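Local coordinates for hypothetical protein (Parabacteroides merdae, PDB 4OO3), which is a putative oxidoreductase that probably binds a nicotinamide dinucleotide through its Rossmann-type domain, its substrate and reaction being unknown, at residues A[156-161]-A[368-373]; A[339-344]-A[390-395]. One frame throughout, in Å; residues are numbered along the deposited sequence.

Both contacts belong to the C-terminal domain of this putative oxidoreductase, and their centres lie about 10 Å apart on the same side of the chain's centre. In chain order the segments alternate: 156-161, 339-344, 368-373, 390-395. Strand 341-346 of the large mixed sheet lies against helix 155-164, where Leu-342 packs on Leu-159, and it leads on toward helix 352-369; the turn that follows that helix supplies one side of contact 1. The segments also touch directly: Thr-156 meets Pro-340, and the hydroxyl of Tyr-391 probably hydrogen-bonds to the carbonyl of Pro-371. Together the two contacts tie helix 155-164, the sheet and two loops into one continuous patch of the domain.

Contact 1 of 2, residues A[156-161]-A[368-373]; sequences TTMLQR and AEYPGV
Tyr-370 lays its ring against the side of helix 155-164, where Leu-159 and Met-158, a selenomethionine, receive it. The CH-pi contact comes first: methyl CD2 of Leu-159 sits over one face, 3.8 Å from the centroid of the Tyr-370 ring and 25° off the ring normal. It is displaced from the middle toward the rim, nearest CD1 of Tyr-370 at 3.5 Å from Leu-159 CD2. The two side chains slide past each other in opposite directions, with CD2 doing the touching.

The remaining contacts are apolar or graze the phenol oxygen. Met-158 crosses the tyrosine at about a right angle and stays at the ring edge, with its CE 4.1 Å from CE2 of Tyr-370. The bend at chi3 (80°) turns that methyl back toward the phenol end, while CB of Met-158 lies 3.6 Å from OH of Tyr-370. On the leucine side of the ring, the other methyl meets Val-373, at the end of the turn, Leu-159 CD1 to Val-373 CG1 at 4.2 Å.

Tyr-370 is the first residue to leave helical geometry after helix 352-369, and it opens a type II beta turn closed by the bond from Val-373 N to Tyr-370 O, 3.1 Å. The turn brings Val-373 round to the same leucine. Outside the pair, Tyr-391 also packs on Tyr-370, and Ile-387 and Leu-342 on Leu-159.

Replacing Tyr-370 with an alanine would probably leave a gap over Leu-159 CD2 and deprive the Met-158 methyl of its edge partner. With carbon-to-carbon contacts and a phenol oxygen that makes only van der Waals approaches to Met-158, the join between these two segments rests on shape and dispersion.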
loop_
_atom_site.group_PDB
_atom_site.type_symbol
_atom_site.label_atom_id
_atom_site.label_comp_id
_atom_site.label_asym_id
_atom_site.label_seq_id
_atom_site.Cartn_x
_atom_site.Cartn_y
_atom_site.Cartn_z
ATOM N N THR A 156 -8.579 0.331 12.412
ATOM C CA THR A 156 -9.624 1.327 12.122
ATOM C C THR A 156 -10.241 1.088 10.753
ATOM O O THR A 156 -11.450 1.229 10.579
ATOM C CB THR A 156 -9.139 2.791 12.211
ATOM O OG1 THR A 156 -8.099 3.035 11.251
ATOM C CG2 THR A 156 -8.645 3.117 13.619
ATOM N N THR A 157 -9.408 0.716 9.788
ATOM C CA THR A 157 -9.889 0.360 8.462
ATOM C C THR A 157 -10.859 -0.820 8.525
ATOM O O THR A 157 -11.926 -0.777 7.907
ATOM C CB THR A 157 -8.716 0.071 7.505
ATOM O OG1 THR A 157 -8.217 1.313 7.001
ATOM C CG2 THR A 157 -9.136 -0.796 6.331
HETATM N N MSE A 158 -10.503 -1.850 9.292
HETATM C CA MSE A 158 -11.338 -3.044 9.403
HETATM C C MSE A 158 -12.649 -2.707 10.050
HETATM O O MSE A 158 -13.682 -3.263 9.680
HETATM C CB MSE A 158 -10.651 -4.160 10.193
HETATM C CG MSE A 158 -9.485 -4.722 9.392
HETATM SE SE MSE A 158 -8.471 -6.015 10.473
HETATM C CE MSE A 158 -9.680 -7.539 10.213
ATOM N N LEU A 159 -12.633 -1.793 11.017
ATOM C CA LEU A 159 -13.873 -1.417 11.705
ATOM C C LEU A 159 -14.754 -0.536 10.823
ATOM O O LEU A 159 -15.979 -0.610 10.882
ATOM C CB LEU A 159 -13.571 -0.739 13.048
ATOM C CG LEU A 159 -13.017 -1.689 14.114
ATOM C CD1 LEU A 159 -12.481 -0.939 15.322
ATOM C CD2 LEU A 159 -14.077 -2.687 14.545
ATOM N N GLN A 160 -14.119 0.283 9.998
ATOM C CA GLN A 160 -14.826 1.137 9.059
ATOM C C GLN A 160 -15.603 0.262 8.071
ATOM O O GLN A 160 -16.804 0.448 7.876
ATOM C CB GLN A 160 -13.836 2.036 8.323
ATOM C CG GLN A 160 -14.274 3.480 8.209
ATOM C CD GLN A 160 -13.346 4.296 7.341
ATOM O OE1 GLN A 160 -12.349 3.793 6.832
ATOM N NE2 GLN A 160 -13.672 5.561 7.163
ATOM N N ARG A 161 -14.913 -0.703 7.468
ATOM C CA ARG A 161 -15.545 -1.690 6.584
ATOM C C ARG A 161 -16.726 -2.385 7.266
ATOM O O ARG A 161 -17.801 -2.500 6.674
ATOM C CB ARG A 161 -14.510 -2.731 6.133
ATOM C CG ARG A 161 -15.022 -3.863 5.241
ATOM C CD ARG A 161 -13.830 -4.634 4.692
ATOM N NE ARG A 161 -14.131 -6.004 4.271
ATOM C CZ ARG A 161 -14.035 -6.479 3.025
ATOM N NH1 ARG A 161 -13.662 -5.714 2.004
ATOM N NH2 ARG A 161 -14.324 -7.749 2.789
ATOM N N ALA A 368 -18.607 -8.892 19.161
ATOM C CA ALA A 368 -18.379 -10.304 18.872
ATOM C C ALA A 368 -17.202 -10.454 17.911
ATOM O O ALA A 368 -16.290 -11.237 18.163
ATOM C CB ALA A 368 -19.632 -10.943 18.286
ATOM N N GLU A 369 -17.223 -9.682 16.827
ATOM C CA GLU A 369 -16.154 -9.703 15.828
ATOM C C GLU A 369 -14.830 -9.224 16.433
ATOM O O GLU A 369 -13.794 -9.845 16.234
ATOM C CB GLU A 369 -16.490 -8.796 14.634
ATOM C CG GLU A 369 -17.822 -9.042 13.938
ATOM C CD GLU A 369 -17.831 -10.306 13.110
ATOM O OE1 GLU A 369 -16.951 -10.446 12.230
ATOM O OE2 GLU A 369 -18.728 -11.145 13.338
ATOM N N TYR A 370 -14.876 -8.113 17.171
ATOM C CA TYR A 370 -13.674 -7.488 17.731
ATOM C C TYR A 370 -13.852 -7.234 19.221
ATOM O O TYR A 370 -14.223 -6.133 19.625
ATOM C CB TYR A 370 -13.368 -6.164 17.013
ATOM C CG TYR A 370 -13.284 -6.284 15.511
ATOM C CD1 TYR A 370 -14.419 -6.144 14.723
ATOM C CD2 TYR A 370 -12.069 -6.537 14.876
ATOM C CE1 TYR A 370 -14.357 -6.252 13.343
ATOM C CE2 TYR A 370 -11.993 -6.649 13.496
ATOM C CZ TYR A 370 -13.143 -6.505 12.732
ATOM O OH TYR A 370 -13.080 -6.614 11.365
ATOM N N PRO A 371 -13.596 -8.257 20.049
ATOM C CA PRO A 371 -13.756 -8.152 21.500
ATOM C C PRO A 371 -13.077 -6.919 22.084
ATOM O O PRO A 371 -12.021 -6.512 21.608
ATOM C CB PRO A 371 -13.078 -9.414 22.013
ATOM C CG PRO A 371 -13.223 -10.399 20.910
ATOM C CD PRO A 371 -13.225 -9.621 19.630
ATOM N N GLY A 372 -13.697 -6.328 23.099
ATOM C CA GLY A 372 -13.168 -5.127 23.742
ATOM C C GLY A 372 -13.619 -3.829 23.091
ATOM O O GLY A 372 -13.632 -2.782 23.734
ATOM N N VAL A 373 -13.995 -3.888 21.816
ATOM C CA VAL A 373 -14.352 -2.692 21.068
ATOM C C VAL A 373 -15.725 -2.184 21.514
ATOM O O VAL A 373 -16.723 -2.904 21.416
ATOM C CB VAL A 373 -14.324 -2.950 19.541
ATOM C CG1 VAL A 373 -14.797 -1.729 18.767
ATOM C CG2 VAL A 373 -12.918 -3.337 19.097
#

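Contact 2 of 2, residues A[339-344]-A[390-395]; sequences QPELFV and KYRVGH
The guanidinium of Arg-392 has the amide of Gln-339 stacked on one face, with the carbonyl oxygen of Pro-340 and, near the plane, OE1 of Glu-341 at its edge. The amide and guanidinium planes are only 3° apart, and CD of Gln-339 lies 3.5 Å above the guanidinium plane, over its centre. This is a flat stack of two polar groups arriving from opposite directions.

At the edge, NH1 and NH2 of Arg-392 both donate end-on to Pro-340 O, at 2.8 and 2.9 Å, with the oxygen close to the guanidinium plane. NH1 arrives in the carbonyl plane on a lone pair, whereas NH2 lies nearly along the C=O axis. Sharing one acceptor leaves both N-H...O bonds well short of straight, but the double grip opposes rotation of the head group. The same NH2 makes a salt bridge to Glu-341 OE1 at 3.3 Å, where the carboxylate is turned 69° from the guanidinium, too steep for a coplanar pairing.

Ring atom CG of Pro-340 comes 3.6 Å from NH1 of Arg-392. Gln-384 offers Glu-341 OE1 a further, weak bond. Arg-392 is itself the centre of an inverse gamma turn, two residues before Gly-394, which occupies the N-cap position of helix 395-412. An arginine from the loop after strand 382-386 thus binds, through two nitrogens, the backbone carbonyl just ahead of strand 341-346 of the mixed sheet.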
loop_
_atom_site.group_PDB
_atom_site.type_symbol
_atom_site.label_atom_id
_atom_site.label_comp_id
_atom_site.label_asym_id
_atom_site.label_seq_id
_atom_site.Cartn_x
_atom_site.Cartn_y
_atom_site.Cartn_z
ATOM N N GLN A 339 -2.106 8.590 15.939
ATOM C CA GLN A 339 -2.622 7.231 15.887
ATOM C C GLN A 339 -4.075 7.310 15.420
ATOM O O GLN A 339 -4.862 8.057 15.999
ATOM C CB GLN A 339 -2.551 6.574 17.266
ATOM C CG GLN A 339 -3.582 5.478 17.478
ATOM C CD GLN A 339 -3.287 4.608 18.676
ATOM O OE1 GLN A 339 -3.992 4.661 19.684
ATOM N NE2 GLN A 339 -2.246 3.797 18.573
ATOM N N PRO A 340 -4.443 6.537 14.382
ATOM C CA PRO A 340 -5.797 6.669 13.823
ATOM C C PRO A 340 -6.909 6.321 14.817
ATOM O O PRO A 340 -6.806 5.323 15.536
ATOM C CB PRO A 340 -5.794 5.696 12.632
ATOM C CG PRO A 340 -4.680 4.747 12.889
ATOM C CD PRO A 340 -3.657 5.492 13.698
ATOM N N GLU A 341 -7.937 7.167 14.865
ATOM C CA GLU A 341 -9.112 6.938 15.691
ATOM C C GLU A 341 -10.341 7.051 14.810
ATOM O O GLU A 341 -10.401 7.914 13.933
ATOM C CB GLU A 341 -9.209 7.964 16.830
ATOM C CG GLU A 341 -8.057 7.950 17.830
ATOM C CD GLU A 341 -7.916 6.643 18.603
ATOM O OE1 GLU A 341 -8.867 5.831 18.614
ATOM O OE2 GLU A 341 -6.841 6.424 19.206
ATOM N N LEU A 342 -11.317 6.181 15.061
ATOM C CA LEU A 342 -12.534 6.088 14.256
ATOM C C LEU A 342 -13.715 6.723 14.990
ATOM O O LEU A 342 -13.866 6.545 16.200
ATOM C CB LEU A 342 -12.829 4.614 13.945
ATOM C CG LEU A 342 -14.102 4.243 13.171
ATOM C CD1 LEU A 342 -14.195 4.931 11.815
ATOM C CD2 LEU A 342 -14.154 2.729 13.011
ATOM N N PHE A 343 -14.540 7.469 14.252
ATOM C CA PHE A 343 -15.742 8.095 14.800
ATOM C C PHE A 343 -16.988 7.794 13.962
ATOM O O PHE A 343 -16.912 7.664 12.743
ATOM C CB PHE A 343 -15.550 9.614 14.898
ATOM C CG PHE A 343 -14.440 10.029 15.825
ATOM C CD1 PHE A 343 -13.126 10.039 15.392
ATOM C CD2 PHE A 343 -14.714 10.412 17.132
ATOM C CE1 PHE A 343 -12.102 10.412 16.243
ATOM C CE2 PHE A 343 -13.693 10.794 17.989
ATOM C CZ PHE A 343 -12.385 10.796 17.543
ATOM N N VAL A 344 -18.130 7.685 14.641
ATOM C CA VAL A 344 -19.442 7.583 14.007
ATOM C C VAL A 344 -20.183 8.894 14.242
ATOM O O VAL A 344 -20.397 9.290 15.385
ATOM C CB VAL A 344 -20.280 6.442 14.622
ATOM C CG1 VAL A 344 -21.686 6.414 14.023
ATOM C CG2 VAL A 344 -19.578 5.104 14.440
ATOM N N LYS A 390 -4.306 -3.698 22.175
ATOM C CA LYS A 390 -3.823 -4.954 21.589
ATOM C C LYS A 390 -4.012 -5.030 20.070
ATOM O O LYS A 390 -3.235 -5.695 19.392
ATOM C CB LYS A 390 -4.465 -6.178 22.264
ATOM C CG LYS A 390 -5.986 -6.133 22.367
ATOM C CD LYS A 390 -6.623 -7.509 22.195
ATOM C CE LYS A 390 -6.706 -7.903 20.722
ATOM N NZ LYS A 390 -7.350 -9.229 20.494
ATOM N N TYR A 391 -5.028 -4.345 19.542
ATOM C CA TYR A 391 -5.262 -4.300 18.097
ATOM C C TYR A 391 -4.269 -3.414 17.326
ATOM O O TYR A 391 -4.225 -3.474 16.097
ATOM C CB TYR A 391 -6.677 -3.821 17.794
ATOM C CG TYR A 391 -7.765 -4.778 18.208
ATOM C CD1 TYR A 391 -8.081 -5.884 17.425
ATOM C CD2 TYR A 391 -8.495 -4.569 19.376
ATOM C CE1 TYR A 391 -9.091 -6.757 17.796
ATOM C CE2 TYR A 391 -9.507 -5.436 19.754
ATOM C CZ TYR A 391 -9.800 -6.529 18.960
ATOM O OH TYR A 391 -10.797 -7.399 19.338
ATOM N N ARG A 392 -3.489 -2.593 18.031
ATOM C CA ARG A 392 -2.504 -1.717 17.387
ATOM C C ARG A 392 -1.233 -2.499 17.104
ATOM O O ARG A 392 -0.176 -2.212 17.649
ATOM C CB ARG A 392 -2.195 -0.500 18.268
ATOM C CG ARG A 392 -3.418 0.305 18.682
ATOM C CD ARG A 392 -4.129 0.918 17.488
ATOM N NE ARG A 392 -5.262 1.735 17.908
ATOM C CZ ARG A 392 -5.858 2.658 17.159
ATOM N NH1 ARG A 392 -5.435 2.917 15.920
ATOM N NH2 ARG A 392 -6.885 3.339 17.660
ATOM N N VAL A 393 -1.349 -3.479 16.220
ATOM C CA VAL A 393 -0.271 -4.426 15.972
ATOM C C VAL A 393 0.874 -3.857 15.146
ATOM O O VAL A 393 1.956 -4.435 15.138
ATOM C CB VAL A 393 -0.786 -5.722 15.301
ATOM C CG1 VAL A 393 -1.652 -6.514 16.277
ATOM C CG2 VAL A 393 -1.543 -5.431 14.006
ATOM N N GLY A 394 0.639 -2.747 14.446
ATOM C CA GLY A 394 1.708 -2.047 13.719
ATOM C C GLY A 394 1.930 -2.519 12.291
ATOM O O GLY A 394 1.422 -3.567 11.867
ATOM N N HIS A 395 2.720 -1.747 11.554
ATOM C CA HIS A 395 2.922 -1.977 10.118
ATOM C C HIS A 395 3.505 -3.345 9.740
ATOM O O HIS A 395 3.026 -3.996 8.808
ATOM C CB HIS A 395 3.823 -0.895 9.530
ATOM C CG HIS A 395 4.117 -1.103 8.081
ATOM N ND1 HIS A 395 3.146 -1.006 7.110
ATOM C CD2 HIS A 395 5.258 -1.449 7.443
ATOM C CE1 HIS A 395 3.678 -1.267 5.932
ATOM N NE2 HIS A 395 4.960 -1.529 6.104
#